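Long-range contact in LPP20 lipofamily protein (PDB 4KZS), which is a secreted protein of Helicobacter pylori of unknown function that is possibly linked to the Tol-Pal system of the outer membrane: residues A[182-187]-A[217-222]. Residues are numbered along the deposited sequence; the frame is centred on the assembly and turned at random.
Sequences ITFDNN and NEVFTD
Just past the ends of two neighbouring parallel strands, 179-182 and 214-215, the chain of the C-terminal domain runs on side by side as loops, and Phe184 and Asp185 meet Asn217, Glu218 and Val219 there. Phe184 and Asn217 point the same way and are stacked. CB of Asn217 sits over the centre of the Phe184 ring, 3.9 Å from its centroid in a CH-pi contact, and the amide plane lies within 12° of the ring plane. With CG of Asn217 beside its backbone N (chi1 -80°), the amide carbon comes over the rim, 4.2 Å from CE1 of Phe184. The same amide gives a weak hydrogen bond from ND2 to Thr183 O at 3.4 Å. Its OD1 accepts from Ser223 OG, and ND2 also makes a weak bond to Ile215 O, so both ends of this buried side chain have polar partners. CG2 of Ile182 lies at the ring edge, in plane, while Lys193 of helix 190-200 adds a cation-pi contact to the ring.

One residue further on, the carboxylate of Asp185 spans the gap. Its OD1 accepts the backbone N-H of Val219 at 3.2 Å, nearly along the C-O axis, with an angle of 154° at the hydrogen. OD2 turns back to its own loop and takes the N-H of Asn187 at 2.9 Å, closing an Asx turn. The two oxygens thus tie one turn to the adjacent loop, and two backbone donors would probably help stabilise the negative charge. Val219 and Asn217 both also reach Leu196 of helix 190-200. The arrangement is that of neighbouring parallel strands whose outgoing loops are joined by side-chain-to-backbone bonds, here with an amide-aromatic stack and an Asx turn.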
loop_
_atom_site.group_PDB
_atom_site.type_symbol
_atom_site.label_atom_id
_atom_site.label_comp_id
_atom_site.label_asym_id
_atom_site.label_seq_id
_atom_site.Cartn_x
_atom_site.Cartn_y
_atom_site.Cartn_z
ATOM N N ILE A 182 23.971 -5.026 -5.415
ATOM C CA ILE A 182 23.725 -5.619 -6.717
ATOM C C ILE A 182 25.034 -6.144 -7.301
ATOM O O ILE A 182 25.889 -5.373 -7.732
ATOM C CB ILE A 182 23.029 -4.637 -7.679
ATOM C CG1 ILE A 182 21.622 -4.311 -7.172
ATOM C CG2 ILE A 182 22.977 -5.205 -9.091
ATOM C CD1 ILE A 182 20.851 -3.337 -8.048
ATOM N N THR A 183 25.174 -7.468 -7.299
ATOM C CA THR A 183 26.356 -8.162 -7.805
ATOM C C THR A 183 26.203 -8.573 -9.273
ATOM O O THR A 183 25.093 -8.828 -9.754
ATOM C CB THR A 183 26.667 -9.401 -6.927
ATOM O OG1 THR A 183 26.684 -9.014 -5.546
ATOM C CG2 THR A 183 28.019 -10.024 -7.272
ATOM N N PHE A 184 27.330 -8.621 -9.974
ATOM C CA PHE A 184 27.394 -9.224 -11.295
ATOM C C PHE A 184 28.495 -10.308 -11.440
ATOM O O PHE A 184 29.267 -10.561 -10.507
ATOM C CB PHE A 184 27.560 -8.125 -12.324
ATOM C CG PHE A 184 26.277 -7.450 -12.707
ATOM C CD1 PHE A 184 25.542 -6.727 -11.777
ATOM C CD2 PHE A 184 25.826 -7.501 -14.033
ATOM C CE1 PHE A 184 24.365 -6.087 -12.158
ATOM C CE2 PHE A 184 24.660 -6.858 -14.427
ATOM C CZ PHE A 184 23.924 -6.154 -13.484
ATOM N N ASP A 185 28.549 -10.949 -12.611
ATOM C CA ASP A 185 29.520 -12.018 -12.897
ATOM C C ASP A 185 30.881 -11.503 -13.397
ATOM O O ASP A 185 30.973 -10.425 -13.988
ATOM C CB ASP A 185 28.922 -13.034 -13.891
ATOM C CG ASP A 185 28.676 -12.439 -15.278
ATOM O OD1 ASP A 185 27.519 -12.070 -15.594
ATOM O OD2 ASP A 185 29.642 -12.348 -16.061
ATOM N N ASN A 186 31.925 -12.298 -13.166
ATOM C CA ASN A 186 33.300 -11.973 -13.573
ATOM C C ASN A 186 33.458 -11.376 -14.983
ATOM O O ASN A 186 34.468 -10.728 -15.279
ATOM C CB ASN A 186 34.252 -13.088 -13.113
ATOM C CG ASN A 186 34.487 -13.073 -11.612
ATOM O OD1 ASN A 186 35.102 -12.146 -11.083
ATOM N ND2 ASN A 186 34.009 -14.107 -10.920
ATOM N N ASN A 187 32.462 -11.590 -15.839
ATOM C CA ASN A 187 32.480 -11.075 -17.210
ATOM C C ASN A 187 31.411 -10.066 -17.621
ATOM O O ASN A 187 31.663 -8.864 -17.689
ATOM C CB ASN A 187 32.353 -12.366 -18.037
ATOM C CG ASN A 187 32.165 -12.103 -19.523
ATOM O OD1 ASN A 187 33.113 -11.784 -20.234
ATOM N ND2 ASN A 187 30.934 -12.250 -19.997
ATOM N N ASN A 217 23.658 -11.551 -10.353
ATOM C CA ASN A 217 23.274 -11.515 -11.742
ATOM C C ASN A 217 24.312 -12.264 -12.548
ATOM O O ASN A 217 25.465 -12.436 -12.124
ATOM C CB ASN A 217 23.165 -10.082 -12.272
ATOM C CG ASN A 217 21.866 -9.413 -11.893
ATOM O OD1 ASN A 217 20.934 -9.328 -12.710
ATOM N ND2 ASN A 217 21.803 -8.888 -10.669
ATOM N N GLU A 218 23.878 -12.713 -13.709
ATOM C CA GLU A 218 24.722 -13.384 -14.641
ATOM C C GLU A 218 23.912 -12.970 -15.873
ATOM O O GLU A 218 22.678 -12.993 -15.843
ATOM C CB GLU A 218 24.827 -14.896 -14.433
ATOM C CG GLU A 218 25.686 -15.302 -13.246
ATOM C CD GLU A 218 25.707 -16.803 -13.031
ATOM O OE1 GLU A 218 24.908 -17.510 -13.681
ATOM O OE2 GLU A 218 26.521 -17.277 -12.210
ATOM N N VAL A 219 24.590 -12.439 -16.885
ATOM C CA VAL A 219 23.938 -12.099 -18.142
ATOM C C VAL A 219 24.683 -12.898 -19.172
ATOM O O VAL A 219 25.914 -12.828 -19.246
ATOM C CB VAL A 219 24.034 -10.598 -18.528
ATOM C CG1 VAL A 219 23.504 -10.356 -19.941
ATOM C CG2 VAL A 219 23.273 -9.711 -17.555
ATOM N N PHE A 220 23.923 -13.658 -19.947
ATOM C CA PHE A 220 24.443 -14.473 -21.035
ATOM C C PHE A 220 24.162 -13.545 -22.220
ATOM O O PHE A 220 25.078 -13.038 -22.860
ATOM C CB PHE A 220 23.907 -15.895 -20.891
ATOM C CG PHE A 220 24.306 -16.573 -19.595
ATOM C CD1 PHE A 220 25.641 -16.872 -19.333
ATOM C CD2 PHE A 220 23.346 -16.924 -18.639
ATOM C CE1 PHE A 220 26.009 -17.510 -18.150
ATOM C CE2 PHE A 220 23.711 -17.557 -17.451
ATOM C CZ PHE A 220 25.044 -17.862 -17.213
ATOM N N THR A 221 22.873 -13.338 -22.466
ATOM C CA THR A 221 22.285 -12.449 -23.480
ATOM C C THR A 221 21.028 -11.866 -22.837
ATOM O O THR A 221 20.475 -10.836 -23.277
ATOM C CB THR A 221 21.872 -13.341 -24.680
ATOM O OG1 THR A 221 21.052 -12.599 -25.604
ATOM C CG2 THR A 221 21.103 -14.565 -24.216
ATOM N N ASP A 222 20.607 -12.563 -21.777
ATOM C CA ASP A 222 19.428 -12.254 -21.023
ATOM C C ASP A 222 19.604 -12.792 -19.597
ATOM O O ASP A 222 20.039 -13.935 -19.407
ATOM C CB ASP A 222 18.236 -12.855 -21.741
ATOM C CG ASP A 222 18.192 -12.470 -23.226
ATOM O OD1 ASP A 222 18.090 -11.276 -23.566
ATOM O OD2 ASP A 222 18.265 -13.375 -24.061
#